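Local coordinates for phenylacetic acid degradation protein PaaI (Thermus thermophilus HB8, PDB 1WLU), which probably hydrolyses acyl-CoA thioesters as a hot dog fold thioesterase linked to phenylacetic acid degradation, and binds coenzyme A, at residues V13-V23 and S49-R58. Numbering follows the deposited sequence.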
# COMPACT_ATOMS: atom_id res chain seq x y z
N VAL A 13 3.70 20.94 16.08
CA VAL A 13 2.71 21.20 15.06
C VAL A 13 2.96 22.58 14.46
O VAL A 13 3.08 23.56 15.20
CB VAL A 13 1.28 21.14 15.64
CG1 VAL A 13 0.25 21.46 14.56
CG2 VAL A 13 1.01 19.76 16.23
N LEU A 14 3.05 22.65 13.14
CA LEU A 14 3.28 23.92 12.47
C LEU A 14 1.99 24.45 11.85
O LEU A 14 1.92 25.62 11.47
CB LEU A 14 4.35 23.79 11.39
CG LEU A 14 5.74 23.32 11.84
CD1 LEU A 14 6.71 23.45 10.68
CD2 LEU A 14 6.22 24.16 13.02
N HIS A 15 0.99 23.59 11.73
CA HIS A 15 -0.29 24.01 11.17
C HIS A 15 -1.37 22.97 11.43
O HIS A 15 -1.11 21.77 11.40
CB HIS A 15 -0.16 24.27 9.67
CG HIS A 15 -1.28 25.11 9.12
ND1 HIS A 15 -2.45 24.57 8.64
CD2 HIS A 15 -1.40 26.45 9.00
CE1 HIS A 15 -3.25 25.55 8.25
NE2 HIS A 15 -2.64 26.70 8.46
N LEU A 16 -2.57 23.45 11.70
CA LEU A 16 -3.71 22.58 11.92
C LEU A 16 -4.95 23.36 11.52
O LEU A 16 -5.19 24.45 12.03
CB LEU A 16 -3.82 22.13 13.38
CG LEU A 16 -4.92 21.10 13.65
CD1 LEU A 16 -4.65 19.83 12.85
CD2 LEU A 16 -4.98 20.78 15.13
N ALA A 17 -5.71 22.80 10.59
CA ALA A 17 -6.93 23.42 10.11
C ALA A 17 -7.83 22.28 9.65
O ALA A 17 -7.40 21.13 9.59
CB ALA A 17 -6.62 24.36 8.95
N PRO A 18 -9.10 22.58 9.32
CA PRO A 18 -9.99 21.51 8.88
C PRO A 18 -9.43 20.68 7.73
O PRO A 18 -9.16 21.20 6.65
CB PRO A 18 -11.26 22.27 8.49
CG PRO A 18 -11.25 23.42 9.46
CD PRO A 18 -9.81 23.87 9.41
N GLY A 19 -9.23 19.39 8.00
CA GLY A 19 -8.71 18.47 7.00
C GLY A 19 -7.23 18.51 6.68
O GLY A 19 -6.78 17.81 5.77
N GLU A 20 -6.45 19.31 7.41
CA GLU A 20 -5.03 19.39 7.12
C GLU A 20 -4.16 19.67 8.34
O GLU A 20 -4.63 20.21 9.35
CB GLU A 20 -4.77 20.46 6.05
CG GLU A 20 -5.11 21.88 6.46
CD GLU A 20 -5.01 22.84 5.29
OE1 GLU A 20 -6.00 22.96 4.53
OE2 GLU A 20 -3.95 23.46 5.11
N ALA A 21 -2.89 19.29 8.26
CA ALA A 21 -1.96 19.51 9.35
C ALA A 21 -0.52 19.37 8.90
O ALA A 21 -0.23 18.65 7.94
CB ALA A 21 -2.24 18.51 10.47
N VAL A 22 0.37 20.08 9.57
CA VAL A 22 1.80 20.01 9.29
C VAL A 22 2.48 19.76 10.63
O VAL A 22 2.25 20.48 11.60
CB VAL A 22 2.36 21.31 8.68
CG1 VAL A 22 3.87 21.18 8.50
CG2 VAL A 22 1.69 21.61 7.35
N VAL A 23 3.30 18.71 10.67
CA VAL A 23 4.04 18.35 11.87
C VAL A 23 5.52 18.37 11.51
O VAL A 23 5.90 17.92 10.43
CB VAL A 23 3.65 16.94 12.37
CG1 VAL A 23 4.55 16.51 13.52
CG2 VAL A 23 2.19 16.94 12.82
N SER A 49 1.65 11.19 12.46
CA SER A 49 1.18 12.20 13.40
C SER A 49 0.41 13.30 12.67
O SER A 49 -0.63 13.75 13.14
CB SER A 49 2.35 12.79 14.19
OG SER A 49 2.95 11.80 15.02
N ALA A 50 0.92 13.73 11.52
CA ALA A 50 0.24 14.76 10.74
C ALA A 50 -1.08 14.19 10.22
O ALA A 50 -2.11 14.87 10.20
CB ALA A 50 1.12 15.20 9.58
N PHE A 51 -1.04 12.93 9.81
CA PHE A 51 -2.19 12.18 9.31
C PHE A 51 -3.26 12.10 10.40
O PHE A 51 -4.45 12.36 10.15
CB PHE A 51 -1.69 10.78 8.91
CG PHE A 51 -2.77 9.75 8.69
CD1 PHE A 51 -3.70 9.90 7.67
CD2 PHE A 51 -2.77 8.58 9.43
CE1 PHE A 51 -4.62 8.88 7.39
CE2 PHE A 51 -3.68 7.56 9.16
CZ PHE A 51 -4.60 7.71 8.14
N ALA A 52 -2.84 11.77 11.62
CA ALA A 52 -3.75 11.66 12.75
C ALA A 52 -4.42 12.99 13.06
O ALA A 52 -5.64 13.06 13.23
CB ALA A 52 -2.99 11.18 13.98
N LEU A 53 -3.63 14.06 13.14
CA LEU A 53 -4.19 15.37 13.44
C LEU A 53 -5.14 15.85 12.34
O LEU A 53 -6.25 16.31 12.63
CB LEU A 53 -3.07 16.38 13.67
CG LEU A 53 -2.27 16.16 14.96
CD1 LEU A 53 -1.16 17.18 15.06
CD2 LEU A 53 -3.20 16.26 16.17
N ALA A 54 -4.72 15.75 11.09
CA ALA A 54 -5.56 16.19 9.98
C ALA A 54 -6.89 15.43 9.96
O ALA A 54 -7.96 16.03 9.84
CB ALA A 54 -4.84 16.01 8.66
N SER A 55 -6.82 14.11 10.05
CA SER A 55 -8.04 13.31 10.01
C SER A 55 -8.97 13.55 11.19
O SER A 55 -10.19 13.57 11.02
CB SER A 55 -7.69 11.82 9.91
OG SER A 55 -6.92 11.37 11.01
N ASN A 56 -8.41 13.75 12.37
CA ASN A 56 -9.26 13.96 13.54
C ASN A 56 -9.92 15.32 13.62
O ASN A 56 -10.77 15.54 14.48
CB ASN A 56 -8.47 13.63 14.81
CG ASN A 56 -8.43 12.13 15.08
OD1 ASN A 56 -9.28 11.59 15.80
ND2 ASN A 56 -7.46 11.44 14.49
N THR A 57 -9.56 16.24 12.72
CA THR A 57 -10.21 17.55 12.72
C THR A 57 -11.64 17.35 12.20
O THR A 57 -12.48 18.23 12.34
CB THR A 57 -9.52 18.57 11.78
OG1 THR A 57 -9.52 18.06 10.43
CG2 THR A 57 -8.10 18.84 12.24
N ARG A 58 -11.90 16.19 11.60
CA ARG A 58 -13.22 15.88 11.06
C ARG A 58 -14.05 15.05 12.04
O ARG A 58 -15.22 14.77 11.79
CB ARG A 58 -13.11 15.08 9.76
CG ARG A 58 -12.29 15.75 8.66
CD ARG A 58 -12.83 17.12 8.31
NE ARG A 58 -12.30 17.59 7.03
CZ ARG A 58 -12.51 18.80 6.53
NH1 ARG A 58 -13.25 19.68 7.21
NH2 ARG A 58 -12.01 19.14 5.36
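Val23 packs on Ala50 and Leu53, and Ala21 on Ala50, Leu53 and Ala54, joining strand 20-26 to helix 40-56, the central helix of the hot dog fold, wrapped by the antiparallel sheet. Strand 20-23 and helix 49-56 run nearly antiparallel (152°), and small residues let their axes close to 6.3 Å. This is the tight part: Val23 CG2 sits 3.6 Å from Ala50 CA, and Ala54 CB lies 3.7 Å from Glu20 CA, against the strand backbone. Leu53, its CG anti to the carbonyl carbon (chi1 -70°), brings CD1 close to Val13 CG2 (3.6 Å) and Val23 CG2 (4.0 Å), while Leu34 of the second subunit packs on it.

Toward the type II turn Ala17-Glu20 the contact opens to solvent at Leu16 and Pro18, though the Gly19-Thr57 hydrogen bond is firm. Leu16 CD1 meets Thr57 CG2 at 3.6 Å, and the Arg58 guanidinium lays one face over the Pro18-Gly19 peptide, its NE salt-bridged to Glu86. A valine in place of Thr57 would probably leave the Gly19 N-H without its acceptor. Thr57 OG1 donates to Ala54 O at 2.6 Å and accepts from Gly19 N at 2.8 Å, the latter nearly straight at 165°.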